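Local coordinates for protein TcpB (Brucella melitensis, PDB 4LQC) that belongs to the TIR domain family, folding as a five-stranded parallel beta sheet flanked by helices, and is paired here with a second copy, at residues 9-14 / 36-41; 27-32 / 129-134; 79-84 / 112-117; 96-101 / 118-123. The protein carries 2 engineered substitutions. All coordinates share one frame; numbering follows the deposited sequence.

Overall arrangement
Interactions 1 and 4 are buried strand pairings in the same parallel sheet. Each joins an outermost strand of this chain, 36-43 or 120-121, to its inner neighbour, and they lie on opposite sides of the chain's centre. Both combine backbone hydrogen bonds with apolar packing, but interaction 4 adds a histidine-threonine bond and lies against the second subunit. Interactions 2 and 3 are partly buried helix contacts on opposite faces of the sheet. Interaction 2 is apolar and packs on Phe9 of interaction 1 and Leu120 of interaction 4. Interaction 3 mixes leucine packing with polar groups near the surface, and it meets interaction 4 where Trp99 reaches Leu114 and Ala115.

Interaction 1 of 4, residues 9-14 / 36-41; sequences FFIAHA and IFYDAY. Engineered in segment 9-14: Ala12 (natural residue Ser).
Phe9 meets Ile36 and Phe37 in parallel pairing: its carbonyl O accepts Phe37 N at 2.8 Å and also takes a CA-H...O contact from Ile36. On the face shared by Phe9 and Ile36, Phe9 CB rests on Ile36 CG2 (3.9 Å) while the ring leads away from the pairing to Leu29 and Phe62. Phe10 turns to the opposite face, its CB over one face of the Tyr41 ring (3.9 Å from the centroid) in a CH-pi contact; CG, between backbone N and carbonyl carbon (chi1 67°), sets the two rings obliquely together, Phe10 CD1 to Tyr41 CD1 3.7 Å. Ile11 N continues the ladder to Phe37 O at 2.9 Å, and its CG2 methyl touches Ile36 and Tyr38. Large apolar residues suit this buried strand. At the engineered Ala12 the pairing has moved to Tyr41, whose O receives the CA-H of Ala12. His13 N bonds Tyr41 O weakly (3.3 Å). The imidazole folds back so that its N-H at ND1 satisfies Ile11 O in the ring plane at 2.8 Å, bringing CE1 edge-on to Tyr38 O. The chemistry implies a regular ladder in this beta-alpha-beta unit that gives way, past Phe37, to aromatic packing and a histidine tied to its own strand.

Interaction 2 of 4, residues 27-32 / 129-134; sequences AALRDL and EIAKEL
Leu134, which packs on Leu29 across the contact, is held in its helix by a backbone bond of 2.9 Å from its N to Ile130 O. No polar bond passes between the segments, and the contact is made by small and branched apolar groups. Its centre is Ala131, whose CB meets Ala28 CB at 3.7 Å. Two alanines suit this place because each presents a single methyl, which lets the axes of 27-31 and 129-134 approach to 8.9 Å with a crossing angle of -48°. Leucines extend the contact from this pair. Leu29 reaches across with its CD2 methyl, which lies 3.3 Å from Ala131 O and also touches Leu134 CB at 4.0 Å; the Leu29 and Leu134 side chains cross at about a right angle. Leu32, further along the segment, has CG anti to the carbonyl carbon (chi1 -58°), and its CD1 comes to 3.8 Å from Ala131 CB, over the backbone that leads to Lys132. This outer leucine is exposed, whereas Leu29 and Leu134 are buried and both also press on Phe9 and Ile64 of the sheet. Lys132 borders the contact on the solvent side, where a long charged chain is easily accommodated. The arrangement is that of two helices packed side by side on one face of a parallel sheet, as in the three-layer alpha/beta sandwich of TIR domains.

Interaction 3 of 4, residues 79-84 / 112-117; sequences RELDGL and PSLADK
Asp82 and Ser113 mark the nearest backbone approach, 6.0 Å between their CA atoms, where helix 78-83 faces the short helix 112-116. Their side chains meet near the partly exposed side of the contact: Asp82 OD1 lies 3.0 Å from Ser113 OG, but the angle is poor for a direct hydrogen bond. A water donates to Asp82 OD1 at 2.6 Å and lies near Ser113 OG, though at a separation so short that the second link is doubtful. The firmer connection is Ser111 OG, which is hydrogen-bonded to both Asp82 OD1 and Ser113 OG, and also to Leu114 N in the first turn of the short helix. Short polar side chains suit this place, since they can share one hydroxyl and still meet water. Helix 112-116 lies against Trp99, and 78-83 packs beside it and on helix 49-57, in the helical layer of the TIR fold opposite helix 18-31. Further in, Leu114 spreads its two methyls toward two leucines of 79-84. CD2 lies 4.4 Å from Leu81 CB, and CD1 is 4.3 Å from Leu84 CB; Leu81 in turn leans on Leu49, and Leu84 on Ile53. Lys117, the first residue to leave helical geometry, starts with CG anti to its backbone N (chi1 -175°) and stays extended. Its NZ makes a hydrogen bond to Ile95 O, and a weak one to Leu84 O at 3.1 Å.

Interaction 4 of 4, residues 96-101 / 118-123; sequences LPIWHK and VALNTS
Trp99 and Leu120 make a nearly straight backbone bond, Trp99 N to Leu120 O at 2.8 Å with 170° at the hydrogen. One step on, Thr122 N donates to Trp99 O at 3.1 Å, which continues the parallel pairing. Ile98 and Leu120 point to the same face, where Ile98 CG1 lies 3.8 Å from Leu120 CD1; apolar branched chains suit a face covered by helices. Trp99 points to the other face, and Ala119 is small enough to bring its CB to 3.8 Å from Trp99 CD1. At the end of the pairing His100 ND1 and Thr122 OG1 share a 2.7 Å hydrogen bond in the imidazole plane. Thr122 OG1, lying between its backbone N and carbonyl carbon (chi1 57°), also bonds a water that accepts from Lys101 N. The imidazole in turn stacks on Phe21. Asn121 OD1 takes Ser123 N at 2.9 Å, forming an Asx turn, and Ser123 OG reaches that oxygen from the same face of the amide. Asn121 ND2 instead bonds Ser123 OG of the second subunit, whose Glu106 and Glu69 form salt bridges with Lys101. Strand 95-100 thus runs between 60-68 and 120-121, with helices 18-31 and 127-136 against the Ile98 and Leu120 face and helix 112-116 against the indole of Trp99.

Interaction 1 of 4, residues 9-14 / 36-41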
loop_
_atom_site.group_PDB
_atom_site.type_symbol
_atom_site.label_atom_id
_atom_site.label_comp_id
_atom_site.label_asym_id
_atom_site.label_seq_id
_atom_site.Cartn_x
_atom_site.Cartn_y
_atom_site.Cartn_z
ATOM N N PHE B 9 8.171 -22.194 3.683
ATOM C CA PHE B 9 7.010 -21.298 3.700
ATOM C C PHE B 9 5.817 -21.890 2.971
ATOM O O PHE B 9 5.986 -22.645 2.008
ATOM C CB PHE B 9 7.341 -19.992 2.995
ATOM C CG PHE B 9 8.471 -19.245 3.603
ATOM C CD1 PHE B 9 8.279 -18.504 4.760
ATOM C CD2 PHE B 9 9.725 -19.256 3.011
ATOM C CE1 PHE B 9 9.321 -17.802 5.334
ATOM C CE2 PHE B 9 10.776 -18.549 3.574
ATOM C CZ PHE B 9 10.574 -17.822 4.740
ATOM N N PHE B 10 4.610 -21.548 3.416
ATOM C CA PHE B 10 3.453 -21.605 2.526
ATOM C C PHE B 10 3.012 -20.164 2.378
ATOM O O PHE B 10 3.266 -19.346 3.274
ATOM C CB PHE B 10 2.325 -22.502 3.049
ATOM C CG PHE B 10 1.651 -21.994 4.309
ATOM C CD1 PHE B 10 0.446 -21.293 4.242
ATOM C CD2 PHE B 10 2.212 -22.233 5.556
ATOM C CE1 PHE B 10 -0.174 -20.840 5.387
ATOM C CE2 PHE B 10 1.593 -21.780 6.709
ATOM C CZ PHE B 10 0.403 -21.075 6.624
ATOM N N ILE B 11 2.389 -19.835 1.248
ATOM C CA ILE B 11 1.914 -18.469 1.039
ATOM C C ILE B 11 0.426 -18.398 0.707
ATOM O O ILE B 11 -0.003 -18.732 -0.403
ATOM C CB ILE B 11 2.775 -17.698 0.016
ATOM C CG1 ILE B 11 2.213 -16.305 -0.201
ATOM C CG2 ILE B 11 2.858 -18.445 -1.286
ATOM C CD1 ILE B 11 3.237 -15.317 -0.737
ATOM N N ALA B 12 -0.347 -17.991 1.717
ATOM C CA ALA B 12 -1.786 -17.819 1.608
ATOM C C ALA B 12 -2.100 -16.478 0.958
ATOM O O ALA B 12 -1.546 -15.454 1.337
ATOM C CB ALA B 12 -2.431 -17.897 2.993
ATOM N N HIS B 13 -3.008 -16.481 -0.010
ATOM C CA HIS B 13 -3.254 -15.283 -0.795
ATOM C C HIS B 13 -4.623 -15.375 -1.437
ATOM O O HIS B 13 -5.159 -16.472 -1.625
ATOM C CB HIS B 13 -2.219 -15.225 -1.902
ATOM C CG HIS B 13 -2.212 -16.444 -2.768
ATOM N ND1 HIS B 13 -1.645 -17.637 -2.367
ATOM C CD2 HIS B 13 -2.709 -16.663 -4.008
ATOM C CE1 HIS B 13 -1.788 -18.535 -3.328
ATOM N NE2 HIS B 13 -2.432 -17.971 -4.334
ATOM N N ALA B 14 -5.194 -14.224 -1.766
ATOM C CA ALA B 14 -6.407 -14.191 -2.561
ATOM C C ALA B 14 -6.050 -14.579 -3.993
ATOM O O ALA B 14 -4.934 -14.333 -4.451
ATOM C CB ALA B 14 -7.021 -12.802 -2.515
ATOM N N ILE B 36 8.775 -23.490 -0.977
ATOM C CA ILE B 36 7.512 -22.766 -0.738
ATOM C C ILE B 36 6.304 -23.458 -1.337
ATOM O O ILE B 36 6.299 -23.784 -2.542
ATOM C CB ILE B 36 7.533 -21.362 -1.369
ATOM C CG1 ILE B 36 8.880 -20.700 -1.139
ATOM C CG2 ILE B 36 6.431 -20.468 -0.781
ATOM C CD1 ILE B 36 9.488 -20.290 -2.402
ATOM N N PHE B 37 5.290 -23.679 -0.495
ATOM C CA PHE B 37 3.975 -24.123 -0.942
ATOM C C PHE B 37 3.166 -22.908 -1.391
ATOM O O PHE B 37 3.170 -21.857 -0.732
ATOM C CB PHE B 37 3.213 -24.830 0.191
ATOM C CG PHE B 37 3.687 -26.234 0.476
ATOM C CD1 PHE B 37 3.590 -27.217 -0.490
ATOM C CD2 PHE B 37 4.200 -26.568 1.720
ATOM C CE1 PHE B 37 4.010 -28.501 -0.232
ATOM C CE2 PHE B 37 4.618 -27.850 1.987
ATOM C CZ PHE B 37 4.522 -28.821 1.009
ATOM N N TYR B 38 2.444 -23.062 -2.492
ATOM C CA TYR B 38 1.809 -21.930 -3.145
ATOM C C TYR B 38 0.440 -22.292 -3.711
ATOM O O TYR B 38 -0.578 -21.744 -3.283
ATOM C CB TYR B 38 2.785 -21.430 -4.219
ATOM C CG TYR B 38 2.269 -20.617 -5.375
ATOM C CD1 TYR B 38 1.379 -19.570 -5.194
ATOM C CD2 TYR B 38 2.766 -20.845 -6.653
ATOM C CE1 TYR B 38 0.952 -18.809 -6.274
ATOM C CE2 TYR B 38 2.353 -20.106 -7.719
ATOM C CZ TYR B 38 1.448 -19.083 -7.536
ATOM O OH TYR B 38 1.043 -18.338 -8.630
ATOM N N ASP B 39 0.418 -23.237 -4.648
ATOM C CA ASP B 39 -0.807 -23.561 -5.390
ATOM C C ASP B 39 -2.027 -23.940 -4.546
ATOM O O ASP B 39 -3.150 -23.582 -4.910
ATOM C CB ASP B 39 -0.557 -24.669 -6.417
ATOM C CG ASP B 39 -1.825 -25.074 -7.143
ATOM O OD1 ASP B 39 -2.322 -24.281 -7.964
ATOM O OD2 ASP B 39 -2.336 -26.179 -6.893
ATOM N N ALA B 40 -1.810 -24.665 -3.446
ATOM C CA ALA B 40 -2.912 -25.167 -2.617
ATOM C C ALA B 40 -3.355 -24.170 -1.565
ATOM O O ALA B 40 -4.231 -24.455 -0.747
ATOM C CB ALA B 40 -2.535 -26.508 -1.951
ATOM N N TYR B 41 -2.746 -22.993 -1.581
ATOM C CA TYR B 41 -3.040 -22.003 -0.563
ATOM C C TYR B 41 -3.703 -20.765 -1.128
ATOM O O TYR B 41 -3.627 -19.691 -0.546
ATOM C CB TYR B 41 -1.776 -21.684 0.240
ATOM C CG TYR B 41 -1.378 -22.894 1.048
ATOM C CD1 TYR B 41 -2.012 -23.176 2.252
ATOM C CD2 TYR B 41 -0.430 -23.790 0.580
ATOM C CE1 TYR B 41 -1.689 -24.295 2.979
ATOM C CE2 TYR B 41 -0.093 -24.919 1.313
ATOM C CZ TYR B 41 -0.732 -25.163 2.506
ATOM O OH TYR B 41 -0.426 -26.280 3.242
#

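Interaction 2 of 4, residues 27-32 / 129-134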
loop_
_atom_site.group_PDB
_atom_site.type_symbol
_atom_site.label_atom_id
_atom_site.label_comp_id
_atom_site.label_asym_id
_atom_site.label_seq_id
_atom_site.Cartn_x
_atom_site.Cartn_y
_atom_site.Cartn_z
ATOM N N ALA B 27 8.715 -16.925 -7.062
ATOM C CA ALA B 27 9.885 -17.095 -7.934
ATOM C C ALA B 27 11.182 -16.587 -7.302
ATOM O O ALA B 27 12.244 -17.187 -7.472
ATOM C CB ALA B 27 9.659 -16.408 -9.266
ATOM N N ALA B 28 11.093 -15.474 -6.586
ATOM C CA ALA B 28 12.270 -14.877 -5.963
ATOM C C ALA B 28 12.753 -15.723 -4.792
ATOM O O ALA B 28 13.959 -15.826 -4.535
ATOM C CB ALA B 28 11.954 -13.475 -5.487
ATOM N N LEU B 29 11.805 -16.315 -4.074
ATOM C CA LEU B 29 12.140 -17.083 -2.890
ATOM C C LEU B 29 12.709 -18.434 -3.304
ATOM O O LEU B 29 13.650 -18.922 -2.694
ATOM C CB LEU B 29 10.914 -17.247 -1.983
ATOM C CG LEU B 29 10.638 -16.225 -0.863
ATOM C CD1 LEU B 29 9.399 -16.612 -0.059
ATOM C CD2 LEU B 29 11.830 -16.091 0.067
ATOM N N ARG B 30 12.140 -19.026 -4.351
ATOM C CA ARG B 30 12.640 -20.274 -4.916
ATOM C C ARG B 30 14.014 -20.076 -5.523
ATOM O O ARG B 30 14.847 -20.979 -5.520
ATOM C CB ARG B 30 11.671 -20.807 -5.978
ATOM C CG ARG B 30 10.473 -21.508 -5.367
ATOM C CD ARG B 30 9.549 -22.164 -6.376
ATOM N NE ARG B 30 8.420 -22.804 -5.695
ATOM C CZ ARG B 30 7.246 -23.065 -6.263
ATOM N NH1 ARG B 30 7.029 -22.752 -7.537
ATOM N NH2 ARG B 30 6.277 -23.628 -5.544
ATOM N N ASP B 31 14.261 -18.876 -6.028
ATOM C CA ASP B 31 15.540 -18.584 -6.654
ATOM C C ASP B 31 16.659 -18.507 -5.606
ATOM O O ASP B 31 17.831 -18.698 -5.919
ATOM C CB ASP B 31 15.438 -17.290 -7.457
ATOM C CG ASP B 31 16.579 -17.119 -8.426
ATOM O OD1 ASP B 31 17.005 -18.121 -9.061
ATOM O OD2 ASP B 31 17.054 -15.970 -8.551
ATOM N N LEU B 32 16.285 -18.231 -4.363
ATOM C CA LEU B 32 17.238 -18.168 -3.259
ATOM C C LEU B 32 17.365 -19.552 -2.648
ATOM O O LEU B 32 18.169 -19.773 -1.750
ATOM C CB LEU B 32 16.780 -17.156 -2.188
ATOM C CG LEU B 32 16.561 -15.690 -2.619
ATOM C CD1 LEU B 32 16.002 -14.828 -1.486
ATOM C CD2 LEU B 32 17.843 -15.082 -3.143
ATOM N N GLU B 129 13.978 -7.634 -2.234
ATOM C CA GLU B 129 14.393 -7.305 -0.867
ATOM C C GLU B 129 13.577 -8.102 0.151
ATOM O O GLU B 129 14.098 -8.541 1.184
ATOM C CB GLU B 129 14.276 -5.801 -0.591
ATOM C CG GLU B 129 15.276 -4.931 -1.372
ATOM C CD GLU B 129 15.178 -3.436 -1.029
ATOM O OE1 GLU B 129 16.191 -2.850 -0.583
ATOM O OE2 GLU B 129 14.101 -2.828 -1.220
ATOM N N ILE B 130 12.297 -8.309 -0.153
ATOM C CA ILE B 130 11.409 -9.053 0.736
ATOM C C ILE B 130 11.771 -10.534 0.736
ATOM O O ILE B 130 11.736 -11.215 1.778
ATOM C CB ILE B 130 9.940 -8.861 0.321
ATOM C CG1 ILE B 130 9.474 -7.459 0.725
ATOM C CG2 ILE B 130 9.052 -9.922 0.954
ATOM C CD1 ILE B 130 8.054 -7.153 0.312
ATOM N N ALA B 131 12.138 -11.029 -0.438
ATOM C CA ALA B 131 12.586 -12.405 -0.575
ATOM C C ALA B 131 13.798 -12.654 0.326
ATOM O O ALA B 131 13.817 -13.622 1.093
ATOM C CB ALA B 131 12.908 -12.699 -2.020
ATOM N N LYS B 132 14.790 -11.767 0.245
ATOM C CA LYS B 132 16.015 -11.883 1.038
ATOM C C LYS B 132 15.712 -11.941 2.532
ATOM O O LYS B 132 16.229 -12.798 3.255
ATOM C CB LYS B 132 16.960 -10.706 0.750
ATOM C CG LYS B 132 17.429 -10.651 -0.677
ATOM C CD LYS B 132 18.549 -9.614 -0.899
ATOM C CE LYS B 132 19.096 -9.689 -2.342
ATOM N NZ LYS B 132 19.734 -8.411 -2.826
ATOM N N GLU B 133 14.862 -11.027 2.985
ATOM C CA GLU B 133 14.503 -10.935 4.389
ATOM C C GLU B 133 13.790 -12.177 4.883
ATOM O O GLU B 133 14.081 -12.682 5.973
ATOM C CB GLU B 133 13.615 -9.723 4.608
ATOM C CG GLU B 133 13.315 -9.443 6.054
ATOM C CD GLU B 133 13.307 -7.968 6.332
ATOM O OE1 GLU B 133 13.928 -7.229 5.541
ATOM O OE2 GLU B 133 12.690 -7.542 7.329
ATOM N N LEU B 134 12.837 -12.663 4.094
ATOM C CA LEU B 134 12.127 -13.882 4.450
ATOM C C LEU B 134 13.106 -15.040 4.461
ATOM O O LEU B 134 13.070 -15.876 5.365
ATOM C CB LEU B 134 11.001 -14.151 3.452
ATOM C CG LEU B 134 9.812 -13.199 3.535
ATOM C CD1 LEU B 134 8.929 -13.329 2.304
ATOM C CD2 LEU B 134 9.019 -13.522 4.791
#

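Interaction 3 of 4, residues 79-84 / 112-117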
loop_
_atom_site.group_PDB
_atom_site.type_symbol
_atom_site.label_atom_id
_atom_site.label_comp_id
_atom_site.label_asym_id
_atom_site.label_seq_id
_atom_site.Cartn_x
_atom_site.Cartn_y
_atom_site.Cartn_z
ATOM N N ARG B 79 -12.236 -12.810 14.181
ATOM C CA ARG B 79 -11.373 -13.493 15.144
ATOM C C ARG B 79 -10.279 -14.294 14.477
ATOM O O ARG B 79 -9.233 -14.560 15.080
ATOM C CB ARG B 79 -12.185 -14.426 16.051
ATOM C CG ARG B 79 -13.110 -15.414 15.347
ATOM C CD ARG B 79 -13.870 -16.275 16.374
ATOM N NE ARG B 79 -14.699 -17.296 15.738
ATOM C CZ ARG B 79 -15.679 -17.967 16.345
ATOM N NH1 ARG B 79 -15.984 -17.723 17.618
ATOM N NH2 ARG B 79 -16.362 -18.880 15.669
ATOM N N GLU B 80 -10.543 -14.724 13.249
ATOM C CA GLU B 80 -9.562 -15.447 12.465
ATOM C C GLU B 80 -8.518 -14.482 11.899
ATOM O O GLU B 80 -7.373 -14.870 11.680
ATOM C CB GLU B 80 -10.257 -16.261 11.370
ATOM C CG GLU B 80 -11.102 -17.430 11.942
ATOM C CD GLU B 80 -11.548 -18.440 10.886
ATOM O OE1 GLU B 80 -12.589 -19.081 11.102
ATOM O OE2 GLU B 80 -10.869 -18.587 9.836
ATOM N N LEU B 81 -8.909 -13.227 11.680
ATOM C CA LEU B 81 -7.939 -12.184 11.297
ATOM C C LEU B 81 -7.070 -11.827 12.496
ATOM O O LEU B 81 -5.838 -11.806 12.418
ATOM C CB LEU B 81 -8.636 -10.915 10.798
ATOM C CG LEU B 81 -9.312 -10.953 9.429
ATOM C CD1 LEU B 81 -9.822 -9.566 9.092
ATOM C CD2 LEU B 81 -8.341 -11.443 8.344
ATOM N N ASP B 82 -7.738 -11.546 13.612
ATOM C CA ASP B 82 -7.055 -11.270 14.861
ATOM C C ASP B 82 -6.156 -12.433 15.259
ATOM O O ASP B 82 -5.123 -12.215 15.900
ATOM C CB ASP B 82 -8.066 -10.995 15.971
ATOM C CG ASP B 82 -8.890 -9.757 15.710
ATOM O OD1 ASP B 82 -8.528 -8.969 14.800
ATOM O OD2 ASP B 82 -9.895 -9.557 16.429
ATOM N N GLY B 83 -6.555 -13.654 14.881
ATOM C CA GLY B 83 -5.811 -14.866 15.195
ATOM C C GLY B 83 -4.463 -14.974 14.494
ATOM O O GLY B 83 -3.532 -15.594 15.008
ATOM N N LEU B 84 -4.356 -14.364 13.319
ATOM C CA LEU B 84 -3.109 -14.338 12.567
ATOM C C LEU B 84 -1.988 -13.688 13.382
ATOM O O LEU B 84 -0.803 -13.915 13.119
ATOM C CB LEU B 84 -3.315 -13.556 11.264
ATOM C CG LEU B 84 -4.305 -14.182 10.275
ATOM C CD1 LEU B 84 -4.360 -13.383 8.988
ATOM C CD2 LEU B 84 -3.935 -15.628 9.975
ATOM N N PRO B 112 -7.897 -4.202 13.862
ATOM C CA PRO B 112 -6.983 -3.297 14.561
ATOM C C PRO B 112 -5.703 -3.985 15.021
ATOM O O PRO B 112 -4.637 -3.381 14.930
ATOM C CB PRO B 112 -7.826 -2.825 15.756
ATOM C CG PRO B 112 -9.203 -2.781 15.208
ATOM C CD PRO B 112 -9.294 -3.995 14.297
ATOM N N SER B 113 -5.792 -5.222 15.500
ATOM C CA SER B 113 -4.594 -5.942 15.939
ATOM C C SER B 113 -3.632 -6.227 14.781
ATOM O O SER B 113 -2.413 -6.103 14.918
ATOM C CB SER B 113 -4.974 -7.232 16.657
ATOM O OG SER B 113 -6.084 -7.833 16.023
ATOM N N LEU B 114 -4.184 -6.590 13.632
ATOM C CA LEU B 114 -3.374 -6.798 12.441
ATOM C C LEU B 114 -2.756 -5.472 11.963
ATOM O O LEU B 114 -1.638 -5.444 11.454
ATOM C CB LEU B 114 -4.255 -7.391 11.350
ATOM C CG LEU B 114 -3.638 -8.317 10.320
ATOM C CD1 LEU B 114 -2.647 -9.275 10.961
ATOM C CD2 LEU B 114 -4.766 -9.083 9.673
ATOM N N ALA B 115 -3.486 -4.375 12.142
ATOM C CA ALA B 115 -3.055 -3.070 11.639
ATOM C C ALA B 115 -1.901 -2.486 12.458
ATOM O O ALA B 115 -1.159 -1.597 11.988
ATOM C CB ALA B 115 -4.229 -2.093 11.603
ATOM N N ASP B 116 -1.757 -2.985 13.683
ATOM C CA ASP B 116 -0.705 -2.515 14.567
ATOM C C ASP B 116 0.461 -3.489 14.643
ATOM O O ASP B 116 1.553 -3.118 15.084
ATOM C CB ASP B 116 -1.271 -2.236 15.959
ATOM C CG ASP B 116 -2.235 -1.069 15.961
ATOM O OD1 ASP B 116 -2.069 -0.174 15.098
ATOM O OD2 ASP B 116 -3.156 -1.048 16.810
ATOM N N LYS B 117 0.225 -4.723 14.208
ATOM C CA LYS B 117 1.277 -5.722 14.115
ATOM C C LYS B 117 2.241 -5.395 12.977
ATOM O O LYS B 117 1.862 -5.360 11.801
ATOM C CB LYS B 117 0.682 -7.109 13.912
ATOM C CG LYS B 117 1.710 -8.224 13.920
ATOM C CD LYS B 117 1.123 -9.509 13.352
ATOM C CE LYS B 117 2.182 -10.575 13.192
ATOM N NZ LYS B 117 1.559 -11.902 12.841
HETATM O O HOH W 1 -8.307 -6.870 16.307
#

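Interaction 4 of 4, residues 96-101 / 118-123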
loop_
_atom_site.group_PDB
_atom_site.type_symbol
_atom_site.label_atom_id
_atom_site.label_comp_id
_atom_site.label_asym_id
_atom_site.label_seq_id
_atom_site.Cartn_x
_atom_site.Cartn_y
_atom_site.Cartn_z
ATOM N N LEU B 96 3.692 -14.552 9.043
ATOM C CA LEU B 96 4.325 -13.311 8.594
ATOM C C LEU B 96 3.444 -12.663 7.551
ATOM O O LEU B 96 3.476 -13.042 6.384
ATOM C CB LEU B 96 5.683 -13.602 7.947
ATOM C CG LEU B 96 6.520 -14.646 8.678
ATOM C CD1 LEU B 96 7.696 -15.085 7.824
ATOM C CD2 LEU B 96 6.990 -14.075 10.002
ATOM N N PRO B 97 2.646 -11.679 7.969
ATOM C CA PRO B 97 1.818 -10.904 7.047
ATOM C C PRO B 97 2.690 -10.078 6.134
ATOM O O PRO B 97 3.757 -9.615 6.551
ATOM C CB PRO B 97 1.077 -9.940 7.980
ATOM C CG PRO B 97 1.134 -10.591 9.329
ATOM C CD PRO B 97 2.468 -11.247 9.363
ATOM N N ILE B 98 2.238 -9.885 4.902
ATOM C CA ILE B 98 2.832 -8.873 4.041
ATOM C C ILE B 98 1.729 -7.963 3.557
ATOM O O ILE B 98 0.751 -8.437 2.953
ATOM C CB ILE B 98 3.513 -9.487 2.825
ATOM C CG1 ILE B 98 4.686 -10.354 3.273
ATOM C CG2 ILE B 98 4.025 -8.380 1.907
ATOM C CD1 ILE B 98 5.247 -11.198 2.153
ATOM N N TRP B 99 1.877 -6.667 3.833
ATOM C CA TRP B 99 0.897 -5.672 3.411
ATOM C C TRP B 99 1.136 -5.384 1.946
ATOM O O TRP B 99 2.260 -5.060 1.551
ATOM C CB TRP B 99 1.062 -4.380 4.205
ATOM C CG TRP B 99 0.673 -4.459 5.661
ATOM C CD1 TRP B 99 0.822 -5.528 6.510
ATOM C CD2 TRP B 99 0.042 -3.423 6.430
ATOM N NE1 TRP B 99 0.331 -5.209 7.758
ATOM C CE2 TRP B 99 -0.154 -3.927 7.732
ATOM C CE3 TRP B 99 -0.371 -2.120 6.140
ATOM C CZ2 TRP B 99 -0.738 -3.161 8.751
ATOM C CZ3 TRP B 99 -0.958 -1.364 7.151
ATOM C CH2 TRP B 99 -1.137 -1.886 8.437
ATOM N N HIS B 100 0.099 -5.499 1.125
ATOM C CA HIS B 100 0.261 -5.237 -0.311
ATOM C C HIS B 100 -0.867 -4.371 -0.879
ATOM O O HIS B 100 -2.016 -4.799 -0.985
ATOM C CB HIS B 100 0.399 -6.561 -1.076
ATOM C CG HIS B 100 0.731 -6.405 -2.526
ATOM N ND1 HIS B 100 1.833 -5.703 -2.972
ATOM C CD2 HIS B 100 0.112 -6.878 -3.635
ATOM C CE1 HIS B 100 1.869 -5.738 -4.293
ATOM N NE2 HIS B 100 0.838 -6.449 -4.720
ATOM N N LYS B 101 -0.527 -3.139 -1.229
ATOM C CA LYS B 101 -1.486 -2.204 -1.813
ATOM C C LYS B 101 -2.715 -1.976 -0.924
ATOM O O LYS B 101 -3.837 -1.819 -1.419
ATOM C CB LYS B 101 -1.853 -2.633 -3.247
ATOM C CG LYS B 101 -0.633 -2.592 -4.199
ATOM C CD LYS B 101 -0.812 -3.369 -5.517
ATOM C CE LYS B 101 -1.819 -2.705 -6.462
ATOM N NZ LYS B 101 -1.532 -1.260 -6.713
ATOM N N VAL B 118 3.494 -5.147 13.339
ATOM C CA VAL B 118 4.517 -4.785 12.371
ATOM C C VAL B 118 4.727 -5.922 11.388
ATOM O O VAL B 118 4.821 -7.085 11.782
ATOM C CB VAL B 118 5.846 -4.467 13.058
ATOM C CG1 VAL B 118 6.868 -4.011 12.027
ATOM C CG2 VAL B 118 5.643 -3.396 14.105
ATOM N N ALA B 119 4.794 -5.575 10.105
ATOM C CA ALA B 119 4.921 -6.568 9.061
ATOM C C ALA B 119 5.646 -6.019 7.840
ATOM O O ALA B 119 5.919 -4.829 7.740
ATOM C CB ALA B 119 3.554 -7.088 8.672
ATOM N N LEU B 120 5.959 -6.910 6.912
ATOM C CA LEU B 120 6.565 -6.514 5.656
ATOM C C LEU B 120 5.524 -5.742 4.850
ATOM O O LEU B 120 4.326 -5.936 5.028
ATOM C CB LEU B 120 7.036 -7.761 4.904
ATOM C CG LEU B 120 8.070 -8.614 5.634
ATOM C CD1 LEU B 120 8.005 -10.058 5.180
ATOM C CD2 LEU B 120 9.447 -8.041 5.355
ATOM N N ASN B 121 5.991 -4.874 3.971
ATOM C CA ASN B 121 5.140 -3.944 3.244
ATOM C C ASN B 121 5.799 -3.742 1.878
ATOM O O ASN B 121 6.951 -3.326 1.801
ATOM C CB ASN B 121 5.047 -2.618 4.032
ATOM C CG ASN B 121 4.077 -1.600 3.412
ATOM O OD1 ASN B 121 3.908 -1.530 2.185
ATOM N ND2 ASN B 121 3.458 -0.785 4.264
ATOM N N THR B 122 5.073 -4.049 0.805
ATOM C CA THR B 122 5.639 -3.970 -0.545
ATOM C C THR B 122 5.878 -2.554 -1.054
ATOM O O THR B 122 6.526 -2.364 -2.097
ATOM C CB THR B 122 4.759 -4.697 -1.574
ATOM O OG1 THR B 122 3.436 -4.137 -1.549
ATOM C CG2 THR B 122 4.705 -6.183 -1.257
ATOM N N SER B 123 5.353 -1.561 -0.341
ATOM C CA SER B 123 5.570 -0.178 -0.744
ATOM C C SER B 123 6.893 0.346 -0.185
ATOM O O SER B 123 7.374 1.402 -0.598
ATOM C CB SER B 123 4.407 0.703 -0.295
ATOM O OG SER B 123 4.466 0.955 1.097
HETATM O O HOH W 2 2.085 -1.903 -0.834
#